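Glutamate receptor 1 (Adineta vaga, PDB 4IO6) binds amino acids such as L-glutamate, and here methionine, through the two-lobed ligand-binding domain of what is probably a ligand-gated ion channel. Local coordinates at residues Thr38-Asp43 with Lys239-Thr244; Gln59-Asn64 with Gly77-Ala82; Ser103-Arg108 with Phe178-Thr183. One frame throughout, in Å; residues are numbered along the deposited sequence.

Contact 1. Residues Thr38-Asp43 with Lys239-Thr244; sequences TGYVLD and KKWFQT
Asp43 OD2 is gripped by two donors of the C-terminal helix. Lys240 NZ reaches it at 2.8 Å as a salt bridge, on the syn side and 23° out of the carboxylate plane. Trp241 NE1 donates to the same OD2, also at 2.8 Å, but from the other face of the carboxylate and 56° above it. Seen from the indole, the oxygen lies at the ring edge, in the ring plane, with an N-H...O angle of 151°. The lysine spans the gap with its chain extended beyond CG, which itself lies anti to the backbone N.

The indole also lies flat on the backbone where helix 40-52 begins. Gly39, the N-cap residue, sets its CA over the six-membered ring, 3.5 Å from the centroid and close to the ring normal, a CH-pi contact. Tyr40 N and CA continue along the same face; CA is 3.4 Å from Trp241 CD1. Lys240 CG lies over the opposite face, near the rim.

Farther along, Tyr40 CD2 meets the edge of the Phe242 ring, 4.0 Å from CE1, and the two side chains cross at about a right angle. Phe20 packs edge-to-face with both of these rings.

One carboxylate oxygen thus holds a lysine and an indole of adjacent residues at once. Its negative charge probably strengthens the N-H...O bond from the indole, while the lysine would offset that charge; together they fix the edge of the indole whose face covers the helix start, tying the last helix of the domain to helix 40-52.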
ATOM      1  N   THR A  38      11.040  17.963  14.209  1.00 22.72           N
ATOM      2  CA  THR A  38      10.496  16.833  14.934  1.00 19.65           C
ATOM      3  C   THR A  38       9.377  16.235  14.087  1.00 19.82           C
ATOM      4  O   THR A  38       8.971  16.819  13.085  1.00 19.88           O
ATOM      5  CB  THR A  38       9.903  17.266  16.279  1.00 22.34           C
ATOM      6  OG1 THR A  38       8.854  18.207  16.037  1.00 21.44           O
ATOM      7  CG2 THR A  38      10.964  17.912  17.193  1.00 23.83           C
ATOM      8  N   GLY A  39       8.869  15.079  14.504  1.00 16.68           N
ATOM      9  CA  GLY A  39       7.724  14.473  13.839  1.00 15.68           C
ATOM     10  C   GLY A  39       7.916  13.019  13.463  1.00 14.95           C
ATOM     11  O   GLY A  39       8.983  12.424  13.696  1.00 15.16           O
ATOM     12  N   TYR A  40       6.853  12.426  12.933  1.00 14.38           N
ATOM     13  CA  TYR A  40       6.865  11.039  12.437  1.00 13.74           C
ATOM     14  C   TYR A  40       8.085  10.758  11.551  1.00 14.41           C
ATOM     15  O   TYR A  40       8.746   9.721  11.716  1.00 13.75           O
ATOM     16  CB  TYR A  40       5.574  10.816  11.623  1.00 13.09           C
ATOM     17  CG  TYR A  40       5.440   9.486  10.920  1.00 12.50           C
ATOM     18  CD1 TYR A  40       6.113   9.243   9.726  1.00 14.60           C
ATOM     19  CD2 TYR A  40       4.599   8.502  11.410  1.00 15.84           C
ATOM     20  CE1 TYR A  40       5.973   8.033   9.070  1.00 15.72           C
ATOM     21  CE2 TYR A  40       4.468   7.286  10.756  1.00 17.71           C
ATOM     22  CZ  TYR A  40       5.159   7.069   9.586  1.00 20.10           C
ATOM     23  OH  TYR A  40       5.026   5.867   8.912  1.00 22.85           O
ATOM     24  N   VAL A  41       8.412  11.677  10.645  1.00 12.78           N
ATOM     25  CA  VAL A  41       9.504  11.449   9.694  1.00 12.93           C
ATOM     26  C   VAL A  41      10.851  11.401  10.414  1.00 13.11           C
ATOM     27  O   VAL A  41      11.719  10.567  10.107  1.00 14.08           O
ATOM     28  CB  VAL A  41       9.519  12.540   8.597  1.00 12.57           C
ATOM     29  CG1 VAL A  41      10.795  12.536   7.780  1.00 15.44           C
ATOM     30  CG2 VAL A  41       8.296  12.383   7.715  1.00 13.61           C
ATOM     31  N   LEU A  42      11.021  12.287  11.376  1.00 14.11           N
ATOM     32  CA  LEU A  42      12.303  12.369  12.087  1.00 15.06           C
ATOM     33  C   LEU A  42      12.467  11.106  12.935  1.00 16.11           C
ATOM     34  O   LEU A  42      13.584  10.549  13.047  1.00 15.84           O
ATOM     35  CB  LEU A  42      12.337  13.662  12.894  1.00 16.10           C
ATOM     36  CG  LEU A  42      12.672  14.948  12.101  1.00 17.52           C
ATOM     37  CD1 LEU A  42      14.084  14.911  11.482  1.00 22.13           C
ATOM     38  CD2 LEU A  42      11.650  15.277  11.063  1.00 16.90           C
ATOM     39  N   ASP A  43      11.358  10.634  13.524  1.00 15.66           N
ATOM     40  CA  ASP A  43      11.411   9.407  14.321  1.00 16.10           C
ATOM     41  C   ASP A  43      11.703   8.211  13.411  1.00 15.33           C
ATOM     42  O   ASP A  43      12.471   7.314  13.791  1.00 16.76           O
ATOM     43  CB  ASP A  43      10.097   9.171  15.086  1.00 16.37           C
ATOM     44  CG  ASP A  43       9.912  10.082  16.290  1.00 17.52           C
ATOM     45  OD1 ASP A  43      10.805  10.911  16.618  1.00 20.27           O
ATOM     46  OD2 ASP A  43       8.855   9.933  16.974  1.00 20.33           O
ATOM     47  N   LYS A 239       0.430   6.045  15.624  1.00 18.81           N
ATOM     48  CA  LYS A 239      -0.337   6.318  16.830  1.00 20.89           C
ATOM     49  C   LYS A 239       0.252   7.513  17.579  1.00 22.31           C
ATOM     50  O   LYS A 239      -0.488   8.426  18.023  1.00 21.35           O
ATOM     51  CB  LYS A 239      -0.396   5.076  17.717  1.00 22.90           C
ATOM     52  CG  LYS A 239      -1.099   5.293  19.051  1.00 30.05           C
ATOM     53  CD  LYS A 239      -1.182   4.002  19.876  1.00 36.92           C
ATOM     54  CE  LYS A 239      -1.896   4.242  21.196  1.00 42.84           C
ATOM     55  NZ  LYS A 239      -2.152   2.978  21.945  1.00 57.83           N
ATOM     56  N   LYS A 240       1.571   7.532  17.701  1.00 18.79           N
ATOM     57  CA  LYS A 240       2.253   8.567  18.466  1.00 18.98           C
ATOM     58  C   LYS A 240       1.949   9.971  17.924  1.00 18.53           C
ATOM     59  O   LYS A 240       1.688  10.897  18.714  1.00 19.91           O
ATOM     60  CB  LYS A 240       3.773   8.307  18.481  1.00 18.76           C
ATOM     61  CG  LYS A 240       4.563   9.434  19.108  1.00 22.05           C
ATOM     62  CD  LYS A 240       6.057   9.157  19.192  1.00 21.47           C
ATOM     63  CE  LYS A 240       6.818  10.392  19.677  1.00 23.60           C
ATOM     64  NZ  LYS A 240       8.282  10.164  19.723  1.00 27.65           N
ATOM     65  N   TRP A 241       1.983  10.112  16.607  1.00 17.15           N
ATOM     66  CA  TRP A 241       1.921  11.430  15.989  1.00 17.61           C
ATOM     67  C   TRP A 241       0.524  11.828  15.547  1.00 20.62           C
ATOM     68  O   TRP A 241       0.240  13.017  15.489  1.00 22.10           O
ATOM     69  CB  TRP A 241       2.915  11.523  14.821  1.00 16.75           C
ATOM     70  CG  TRP A 241       4.338  11.524  15.346  1.00 16.30           C
ATOM     71  CD1 TRP A 241       5.221  10.471  15.384  1.00 18.48           C
ATOM     72  CD2 TRP A 241       4.995  12.626  15.986  1.00 16.80           C
ATOM     73  NE1 TRP A 241       6.400  10.879  15.982  1.00 15.99           N
ATOM     74  CE2 TRP A 241       6.285  12.188  16.358  1.00 16.73           C
ATOM     75  CE3 TRP A 241       4.619  13.940  16.264  1.00 19.08           C
ATOM     76  CZ2 TRP A 241       7.201  13.034  16.996  1.00 18.52           C
ATOM     77  CZ3 TRP A 241       5.526  14.776  16.897  1.00 21.33           C
ATOM     78  CH2 TRP A 241       6.805  14.305  17.263  1.00 20.24           C
ATOM     79  N   PHE A 242      -0.338  10.851  15.261  1.00 18.58           N
ATOM     80  CA  PHE A 242      -1.642  11.153  14.681  1.00 20.00           C
ATOM     81  C   PHE A 242      -2.884  10.965  15.596  1.00 21.98           C
ATOM     82  O   PHE A 242      -3.960  11.441  15.254  1.00 26.02           O
ATOM     83  CB  PHE A 242      -1.831  10.411  13.354  1.00 20.28           C
ATOM     84  CG  PHE A 242      -0.877  10.872  12.254  1.00 19.28           C
ATOM     85  CD1 PHE A 242       0.435  10.375  12.195  1.00 17.56           C
ATOM     86  CD2 PHE A 242      -1.280  11.813  11.312  1.00 20.54           C
ATOM     87  CE1 PHE A 242       1.299  10.785  11.221  1.00 18.94           C
ATOM     88  CE2 PHE A 242      -0.398  12.233  10.328  1.00 21.19           C
ATOM     89  CZ  PHE A 242       0.881  11.739  10.297  1.00 18.77           C
ATOM     90  N   GLN A 243      -2.750  10.291  16.728  0.54 22.56           N
ATOM     91  CA  GLN A 243      -3.935  10.006  17.550  0.54 25.18           C
ATOM     92  C   GLN A 243      -4.608  11.242  18.194  0.54 26.19           C
ATOM     93  O   GLN A 243      -5.752  11.173  18.618  0.54 35.29           O
ATOM     94  CB  GLN A 243      -3.587   9.001  18.639  0.54 37.96           C
ATOM     95  CG  GLN A 243      -3.014   9.640  19.891  0.54 37.27           C
ATOM     96  CD  GLN A 243      -2.308   8.635  20.782  0.54 39.26           C
ATOM     97  OE1 GLN A 243      -1.077   8.632  20.890  0.54 32.45           O
ATOM     98  NE2 GLN A 243      -3.087   7.774  21.424  0.54 38.43           N
ATOM     99  N   THR A 244      -3.912  12.369  18.250  1.00 27.40           N
ATOM    100  CA  THR A 244      -4.364  13.505  19.047  1.00 25.90           C
ATOM    101  C   THR A 244      -5.624  14.165  18.483  1.00 26.87           C
ATOM    102  O   THR A 244      -5.805  14.216  17.265  1.00 26.30           O
ATOM    103  CB  THR A 244      -3.259  14.585  19.128  1.00 37.39           C
ATOM    104  OG1 THR A 244      -2.013  13.979  19.507  1.00 37.89           O
ATOM    105  CG2 THR A 244      -3.631  15.669  20.152  1.00 41.21           C
TER

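Contact 2. Residues Gln59-Asn64 with Gly77-Ala82; sequences QLAPPN and GDYDIA
Tyr79 OH rests beside Ala61 and is joined to Leu60 O through water 1, the polar link across this contact. The water donates to Leu60 O at 3.1 Å and is hydrogen-bonded to Tyr79 OH at 2.5 Å, a separation unusually short and of doubtful detail. It lies at the edge of the phenol, in the ring plane.

The remaining meeting is van der Waals. Gln59 runs beside the ring, its CB 3.8 Å from Tyr79 CE1. In the conformer modelled here, one of two, OE1 approaches that same carbon obliquely at 3.7 Å; the glutamine CG is then anti to its carbonyl carbon, the chain extends past the ring's CD1-CE1 side, and the amide NE2 is bonded to Asp57. At the far end of the phenol, the hydroxyl lies near the turn after the strand, with Tyr79 OH 3.8 Å from Ala61 CA and 4.3 Å from Pro62 CD. Asp78 CB covers part of one ring face near the rim, from within the tyrosine's own segment.

The contact joins the end of strand 55-60 and the turn after it to the loop leading into strand 81-82; the two strands flank strand 9-14 in the three-stranded parallel sheet. Gln59 and Ala61 bond to that central strand through their backbones, while Asp80 forms a salt bridge with Arg11 on it. Helix 67-75 makes the connection between the outer strands; it ends in a Schellman motif at Gly77, and its Leu70 and Ala73 pack on Tyr79.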
ATOM      1  N   GLN A  59      18.031  17.307   5.560  1.00 17.81           N
ATOM      2  CA  GLN A  59      17.952  18.592   4.882  0.54 20.73           C
ATOM      3  C   GLN A  59      16.503  18.984   4.594  1.00 18.14           C
ATOM      4  O   GLN A  59      15.804  18.335   3.825  1.00 17.89           O
ATOM      5  CB  GLN A  59      18.746  18.552   3.578  0.54 22.95           C
ATOM      6  CG  GLN A  59      20.257  18.473   3.772  0.54 26.26           C
ATOM      7  CD  GLN A  59      21.030  18.537   2.467  0.54 32.37           C
ATOM      8  OE1 GLN A  59      20.583  19.143   1.492  0.54 36.70           O
ATOM      9  NE2 GLN A  59      22.201  17.904   2.443  0.54 36.10           N
ATOM     10  N   LEU A  60      16.056  20.066   5.220  1.00 20.70           N
ATOM     11  CA  LEU A  60      14.703  20.589   4.978  1.00 19.15           C
ATOM     12  C   LEU A  60      14.630  21.361   3.664  1.00 19.54           C
ATOM     13  O   LEU A  60      15.429  22.283   3.412  1.00 22.74           O
ATOM     14  CB  LEU A  60      14.328  21.503   6.145  1.00 17.89           C
ATOM     15  CG  LEU A  60      12.970  22.201   6.078  1.00 20.65           C
ATOM     16  CD1 LEU A  60      11.853  21.212   6.197  1.00 19.84           C
ATOM     17  CD2 LEU A  60      12.866  23.254   7.167  1.00 23.00           C
ATOM     18  N   ALA A  61      13.676  20.977   2.815  1.00 19.90           N
ATOM     19  CA  ALA A  61      13.423  21.688   1.569  1.00 23.37           C
ATOM     20  C   ALA A  61      13.026  23.148   1.850  1.00 23.61           C
ATOM     21  O   ALA A  61      12.325  23.443   2.813  1.00 22.70           O
ATOM     22  CB  ALA A  61      12.332  20.975   0.776  1.00 21.37           C
ATOM     23  N   PRO A  62      13.474  24.069   0.993  1.00 26.22           N
ATOM     24  CA  PRO A  62      13.150  25.487   1.187  1.00 29.42           C
ATOM     25  C   PRO A  62      11.648  25.730   1.284  1.00 26.55           C
ATOM     26  O   PRO A  62      10.859  24.909   0.817  1.00 25.78           O
ATOM     27  CB  PRO A  62      13.709  26.155  -0.072  1.00 32.02           C
ATOM     28  CG  PRO A  62      14.671  25.211  -0.634  1.00 32.03           C
ATOM     29  CD  PRO A  62      14.279  23.829  -0.210  1.00 29.82           C
ATOM     30  N   PRO A  63      11.247  26.876   1.852  1.00 28.75           N
ATOM     31  CA  PRO A  63       9.816  27.151   1.995  1.00 30.02           C
ATOM     32  C   PRO A  63       9.102  27.141   0.650  1.00 36.07           C
ATOM     33  O   PRO A  63       9.672  27.547  -0.367  1.00 32.38           O
ATOM     34  CB  PRO A  63       9.788  28.559   2.588  1.00 34.99           C
ATOM     35  CG  PRO A  63      11.121  28.734   3.231  1.00 36.71           C
ATOM     36  CD  PRO A  63      12.079  27.968   2.390  1.00 38.89           C
ATOM     37  N   ASN A  64       7.860  26.677   0.655  1.00 33.51           N
ATOM     38  CA  ASN A  64       7.039  26.682  -0.550  1.00 39.66           C
ATOM     39  C   ASN A  64       7.554  25.719  -1.644  1.00 33.36           C
ATOM     40  O   ASN A  64       7.057  25.744  -2.761  1.00 35.43           O
ATOM     41  CB  ASN A  64       6.893  28.110  -1.110  1.00 37.71           C
ATOM     42  CG  ASN A  64       6.292  29.086  -0.097  1.00 39.14           C
ATOM     43  OD1 ASN A  64       5.367  28.749   0.646  1.00 34.75           O
ATOM     44  ND2 ASN A  64       6.835  30.293  -0.051  1.00 45.40           N
ATOM     45  N   GLY A  77      19.928  15.314  -8.106  1.00 21.69           N
ATOM     46  CA  GLY A  77      21.065  14.958  -7.255  1.00 25.05           C
ATOM     47  C   GLY A  77      21.233  15.785  -5.989  1.00 25.33           C
ATOM     48  O   GLY A  77      22.304  15.736  -5.372  1.00 27.57           O
ATOM     49  N   ASP A  78      20.207  16.542  -5.596  1.00 22.08           N
ATOM     50  CA  ASP A  78      20.299  17.428  -4.429  1.00 19.98           C
ATOM     51  C   ASP A  78      20.175  16.640  -3.113  1.00 21.01           C
ATOM     52  O   ASP A  78      20.578  17.136  -2.056  1.00 22.28           O
ATOM     53  CB  ASP A  78      19.185  18.464  -4.414  1.00 24.68           C
ATOM     54  CG  ASP A  78      19.274  19.464  -5.541  1.00 32.59           C
ATOM     55  OD1 ASP A  78      20.137  19.333  -6.431  1.00 32.38           O
ATOM     56  OD2 ASP A  78      18.446  20.399  -5.519  1.00 34.62           O
ATOM     57  N   TYR A  79      19.572  15.454  -3.189  1.00 18.84           N
ATOM     58  CA  TYR A  79      19.399  14.554  -2.047  1.00 20.24           C
ATOM     59  C   TYR A  79      19.705  13.140  -2.495  1.00 21.07           C
ATOM     60  O   TYR A  79      19.640  12.834  -3.688  1.00 22.18           O
ATOM     61  CB  TYR A  79      17.940  14.586  -1.547  1.00 18.66           C
ATOM     62  CG  TYR A  79      17.408  15.982  -1.264  1.00 18.52           C
ATOM     63  CD1 TYR A  79      17.914  16.755  -0.239  1.00 16.24           C
ATOM     64  CD2 TYR A  79      16.401  16.528  -2.041  1.00 24.58           C
ATOM     65  CE1 TYR A  79      17.422  18.041   0.014  1.00 22.66           C
ATOM     66  CE2 TYR A  79      15.912  17.790  -1.802  1.00 25.81           C
ATOM     67  CZ  TYR A  79      16.421  18.548  -0.778  1.00 22.00           C
ATOM     68  OH  TYR A  79      15.928  19.820  -0.549  1.00 27.70           O
ATOM     69  N   ASP A  80      19.994  12.255  -1.545  1.00 18.99           N
ATOM     70  CA  ASP A  80      20.134  10.837  -1.829  1.00 16.97           C
ATOM     71  C   ASP A  80      18.791  10.101  -1.726  1.00 17.87           C
ATOM     72  O   ASP A  80      18.493   9.223  -2.542  1.00 18.41           O
ATOM     73  CB  ASP A  80      21.168  10.211  -0.908  1.00 18.67           C
ATOM     74  CG  ASP A  80      22.548  10.820  -1.119  1.00 25.55           C
ATOM     75  OD1 ASP A  80      22.973  10.970  -2.292  1.00 28.25           O
ATOM     76  OD2 ASP A  80      23.164  11.239  -0.129  1.00 27.00           O
ATOM     77  N   ILE A  81      18.004  10.437  -0.702  1.00 13.84           N
ATOM     78  CA  ILE A  81      16.636   9.945  -0.561  1.00 12.89           C
ATOM     79  C   ILE A  81      15.771  11.107  -0.069  1.00 12.29           C
ATOM     80  O   ILE A  81      16.284  12.132   0.389  1.00 14.29           O
ATOM     81  CB  ILE A  81      16.467   8.725   0.385  1.00 12.72           C
ATOM     82  CG1 ILE A  81      16.850   9.059   1.825  1.00 14.67           C
ATOM     83  CG2 ILE A  81      17.257   7.521  -0.126  1.00 14.51           C
ATOM     84  CD1 ILE A  81      16.571   7.938   2.797  1.00 16.84           C
ATOM     85  N   ALA A  82      14.456  10.940  -0.197  1.00 11.80           N
ATOM     86  CA  ALA A  82      13.518  11.896   0.398  1.00 12.12           C
ATOM     87  C   ALA A  82      12.405  11.141   1.110  1.00 10.59           C
ATOM     88  O   ALA A  82      11.830  10.192   0.596  1.00 12.79           O
ATOM     89  CB  ALA A  82      12.949  12.874  -0.648  1.00 13.34           C
TER
HETATM   90  O   HOH W   1      17.202  21.376   1.011  1.00 35.31           O

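Contact 3. Residues Ser103-Arg108 with Phe178-Thr183; sequences SDNSMR and FMDIGT. With MET (methionine), chain C.
Arg108 and Met179 form a hydrogen-bonded antiparallel pair: Arg108 N to Met179 O is 2.7 Å, and the return bond from Met179 N to Arg108 O is 3.0 Å, both with N-H...O angles of 167°. The axes of their strands, 103-108 and 178-180, pass 4.5 Å apart at 154°. Met107 and Asp180 are the next, non-hydrogen-bonded pair. Beyond them the ladder runs into the helix, since Ile181 N donates to Ser106 O at 2.9 Å.

Among side-chain bonds, Asn105 ND2 donates to Asp180 OD1 at 3.0 Å. The carboxylate is met from above, 73° out of its plane, whereas the oxygen lies near the plane of the amide. The other carboxylate oxygen, Asp180 OD2, accepts from the amino N of the bound methionine at 2.7 Å. Asn105 is thus a second-shell residue that probably helps to orient the carboxylate. Water 2 donates to Asn105 OD1 and accepts from Gly182 N, coupling the amide to the first turn of helix 181-190. Shortening this asparagine to an alanine removes its bonds to Asp180, Ser205 and water 2, and is likely to leave Asp180 OD1 without this donor and the carboxylate freer to turn.

Van der Waals contacts come from Met107 and Arg108. Met107, with CG anti to the carbonyl carbon and SD extended beyond it, brings SD to 3.4 Å from CE of the bound methionine, while Arg108 CG packs 4.0 Å from Ile181 CG1.

Strand 103-112 also pairs with strand 200-211, where Ser205 is bonded to Asn105 ND2. Met179 packs on helix 162-170 and Phe178 on helix 120-124. Asp180, at the N-cap of helix 181-190, holds the ligand amino group where strand 176-180 passes into that helix.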
ATOM      1  N   SER A 103       3.047   3.765   4.100  1.00 14.31           N
ATOM      2  CA  SER A 103       1.689   4.049   4.538  1.00 13.57           C
ATOM      3  C   SER A 103       0.760   3.984   3.346  1.00 15.21           C
ATOM      4  O   SER A 103       1.170   4.353   2.233  1.00 16.92           O
ATOM      5  CB  SER A 103       1.573   5.484   5.071  1.00 17.28           C
ATOM      6  OG  SER A 103       0.290   5.747   5.614  1.00 23.40           O
ATOM      7  N   ASP A 104      -0.471   3.545   3.598  1.00 15.72           N
ATOM      8  CA  ASP A 104      -1.560   3.719   2.658  1.00 15.84           C
ATOM      9  C   ASP A 104      -1.968   5.194   2.702  1.00 17.17           C
ATOM     10  O   ASP A 104      -1.593   5.932   3.609  1.00 16.91           O
ATOM     11  CB  ASP A 104      -2.744   2.813   2.989  1.00 18.35           C
ATOM     12  CG  ASP A 104      -3.289   3.020   4.402  1.00 39.57           C
ATOM     13  OD1 ASP A 104      -2.890   3.990   5.082  1.00 53.91           O
ATOM     14  OD2 ASP A 104      -4.130   2.200   4.838  1.00 52.84           O
ATOM     15  N   ASN A 105      -2.728   5.635   1.713  1.00 15.74           N
ATOM     16  CA  ASN A 105      -3.149   7.030   1.664  1.00 14.91           C
ATOM     17  C   ASN A 105      -4.389   7.116   0.805  1.00 16.71           C
ATOM     18  O   ASN A 105      -4.702   6.203   0.047  1.00 16.51           O
ATOM     19  CB  ASN A 105      -2.055   7.905   1.045  1.00 13.66           C
ATOM     20  CG  ASN A 105      -2.393   9.370   1.082  1.00 14.33           C
ATOM     21  OD1 ASN A 105      -2.793   9.895   2.119  1.00 14.12           O
ATOM     22  ND2 ASN A 105      -2.300  10.028  -0.073  1.00 17.17           N
ATOM     23  N   SER A 106      -5.110   8.210   0.983  1.00 13.20           N
ATOM     24  CA  SER A 106      -6.225   8.608   0.105  1.00 15.22           C
ATOM     25  C   SER A 106      -6.390  10.105   0.365  1.00 15.06           C
ATOM     26  O   SER A 106      -5.765  10.656   1.281  1.00 15.88           O
ATOM     27  CB  SER A 106      -7.494   7.814   0.427  1.00 18.25           C
ATOM     28  OG  SER A 106      -7.861   7.949   1.793  1.00 20.56           O
ATOM     29  N   MET A 107      -7.227  10.780  -0.423  1.00 13.36           N
ATOM     30  CA  MET A 107      -7.482  12.207  -0.232  1.00 15.32           C
ATOM     31  C   MET A 107      -8.882  12.482   0.277  1.00 15.90           C
ATOM     32  O   MET A 107      -9.800  11.670   0.092  1.00 16.03           O
ATOM     33  CB  MET A 107      -7.237  12.961  -1.541  1.00 16.16           C
ATOM     34  CG  MET A 107      -5.776  13.033  -1.889  1.00 18.41           C
ATOM     35  SD  MET A 107      -5.461  14.169  -3.287  1.00 27.19           S
ATOM     36  CE  MET A 107      -5.702  13.111  -4.685  1.00 35.41           C
ATOM     37  N   ARG A 108      -9.040  13.636   0.920  1.00 14.73           N
ATOM     38  CA  ARG A 108     -10.330  14.130   1.381  1.00 16.89           C
ATOM     39  C   ARG A 108     -10.542  15.558   0.889  1.00 16.03           C
ATOM     40  O   ARG A 108      -9.572  16.292   0.658  1.00 16.37           O
ATOM     41  CB  ARG A 108     -10.409  14.179   2.918  1.00 19.08           C
ATOM     42  CG  ARG A 108     -10.220  12.850   3.669  1.00 25.09           C
ATOM     43  CD  ARG A 108     -11.351  11.862   3.515  1.00 24.41           C
ATOM     44  NE  ARG A 108     -12.726  12.364   3.668  1.00 24.33           N
ATOM     45  CZ  ARG A 108     -13.411  12.479   4.804  1.00 26.20           C
ATOM     46  NH1 ARG A 108     -12.854  12.187   5.976  1.00 32.51           N
ATOM     47  NH2 ARG A 108     -14.668  12.918   4.768  1.00 28.43           N
ATOM     48  N   PHE A 178      -8.189  20.053  -1.385  1.00 16.11           N
ATOM     49  CA  PHE A 178      -7.952  18.617  -1.162  1.00 15.80           C
ATOM     50  C   PHE A 178      -6.771  18.448  -0.223  1.00 15.46           C
ATOM     51  O   PHE A 178      -5.793  19.211  -0.303  1.00 16.93           O
ATOM     52  CB  PHE A 178      -7.573  17.892  -2.454  1.00 17.66           C
ATOM     53  CG  PHE A 178      -8.587  17.974  -3.570  1.00 16.37           C
ATOM     54  CD1 PHE A 178      -9.932  18.124  -3.322  1.00 18.11           C
ATOM     55  CD2 PHE A 178      -8.154  17.847  -4.894  1.00 19.89           C
ATOM     56  CE1 PHE A 178     -10.841  18.178  -4.384  1.00 20.99           C
ATOM     57  CE2 PHE A 178      -9.045  17.877  -5.950  1.00 19.14           C
ATOM     58  CZ  PHE A 178     -10.377  18.037  -5.706  1.00 18.50           C
ATOM     59  N   MET A 179      -6.852  17.437   0.641  1.00 13.92           N
ATOM     60  CA  MET A 179      -5.744  17.043   1.486  1.00 13.78           C
ATOM     61  C   MET A 179      -5.640  15.525   1.532  1.00 12.88           C
ATOM     62  O   MET A 179      -6.627  14.822   1.380  1.00 14.93           O
ATOM     63  CB  MET A 179      -5.925  17.517   2.934  1.00 16.22           C
ATOM     64  CG  MET A 179      -5.712  19.009   3.140  1.00 15.94           C
ATOM     65  SD  MET A 179      -5.681  19.495   4.884  1.00 18.03           S
ATOM     66  CE  MET A 179      -4.083  18.872   5.416  1.00 15.68           C
ATOM     67  N   ASP A 180      -4.433  15.020   1.826  1.00 12.79           N
ATOM     68  CA  ASP A 180      -4.260  13.614   2.209  1.00 11.89           C
ATOM     69  C   ASP A 180      -4.986  13.348   3.537  1.00 13.94           C
ATOM     70  O   ASP A 180      -5.076  14.229   4.390  1.00 12.94           O
ATOM     71  CB  ASP A 180      -2.779  13.276   2.385  1.00 12.30           C
ATOM     72  CG  ASP A 180      -1.973  13.348   1.098  1.00 13.64           C
ATOM     73  OD1 ASP A 180      -2.502  13.020  -0.002  1.00 15.35           O
ATOM     74  OD2 ASP A 180      -0.789  13.754   1.181  1.00 13.45           O
ATOM     75  N   ILE A 181      -5.497  12.142   3.708  1.00 15.09           N
ATOM     76  CA  ILE A 181      -6.357  11.833   4.849  1.00 13.95           C
ATOM     77  C   ILE A 181      -5.672  11.995   6.202  1.00 15.51           C
ATOM     78  O   ILE A 181      -6.273  12.526   7.131  1.00 17.23           O
ATOM     79  CB  ILE A 181      -6.974  10.425   4.661  1.00 17.39           C
ATOM     80  CG1 ILE A 181      -8.021  10.151   5.721  1.00 20.83           C
ATOM     81  CG2 ILE A 181      -5.910   9.338   4.575  1.00 17.47           C
ATOM     82  CD1 ILE A 181      -8.967   9.036   5.343  1.00 24.48           C
ATOM     83  N   GLY A 182      -4.425  11.570   6.315  1.00 14.85           N
ATOM     84  CA  GLY A 182      -3.752  11.592   7.607  1.00 16.54           C
ATOM     85  C   GLY A 182      -3.594  13.002   8.120  1.00 15.42           C
ATOM     86  O   GLY A 182      -3.974  13.318   9.259  1.00 17.07           O
ATOM     87  N   THR A 183      -3.027  13.866   7.302  1.00 14.50           N
ATOM     88  CA  THR A 183      -2.858  15.269   7.689  1.00 17.76           C
ATOM     89  C   THR A 183      -4.194  16.013   7.731  1.00 17.18           C
ATOM     90  O   THR A 183      -4.383  16.905   8.550  1.00 17.70           O
ATOM     91  CB  THR A 183      -1.871  16.003   6.787  1.00 14.72           C
ATOM     92  OG1 THR A 183      -2.232  15.803   5.413  1.00 15.66           O
ATOM     93  CG2 THR A 183      -0.446  15.460   7.019  1.00 15.50           C
TER
HETATM   94  N   MET C 301       1.079  13.614  -0.817  1.00 11.20           N
HETATM   95  CA  MET C 301       0.827  14.614  -1.876  1.00 11.75           C
HETATM   96  C   MET C 301       1.923  14.579  -2.907  1.00 11.83           C
HETATM   97  O   MET C 301       2.930  13.826  -2.767  1.00  9.96           O
HETATM   98  CB  MET C 301       0.684  16.038  -1.325  1.00 15.40           C
HETATM   99  CG  MET C 301      -0.704  16.315  -0.815  1.00 16.79           C
HETATM  100  SD  MET C 301      -1.843  16.380  -2.267  1.00 18.49           S
HETATM  101  CE  MET C 301      -3.431  16.156  -1.451  1.00 23.04           C
HETATM  102  OXT MET C 301       1.873  15.298  -3.913  1.00 12.25           O
HETATM  103  O   HOH W   2      -2.420  10.051   4.736  1.00 16.76           O

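Along the chain, contact 1 encloses the other two: between its segments, contact 2 closes before contact 3 opens. Contacts 1 and 2 belong to consecutive elements, helix 40-52 and strand 55-60, yet their centres lie 20 Å apart and their nearest atoms about 7 Å. Contacts 2 and 3 are the most widely separated, at 22 Å between centres, one at the parallel sheet and the other in the antiparallel sheet. Contacts 1 and 3 are 15 Å apart and touch, with Phe242 CD2 3.7 Å from Gly182 O. The C-terminal helix thus links the start of helix 40-52 to helix 181-190, near the ligand site between the two lobes of this domain.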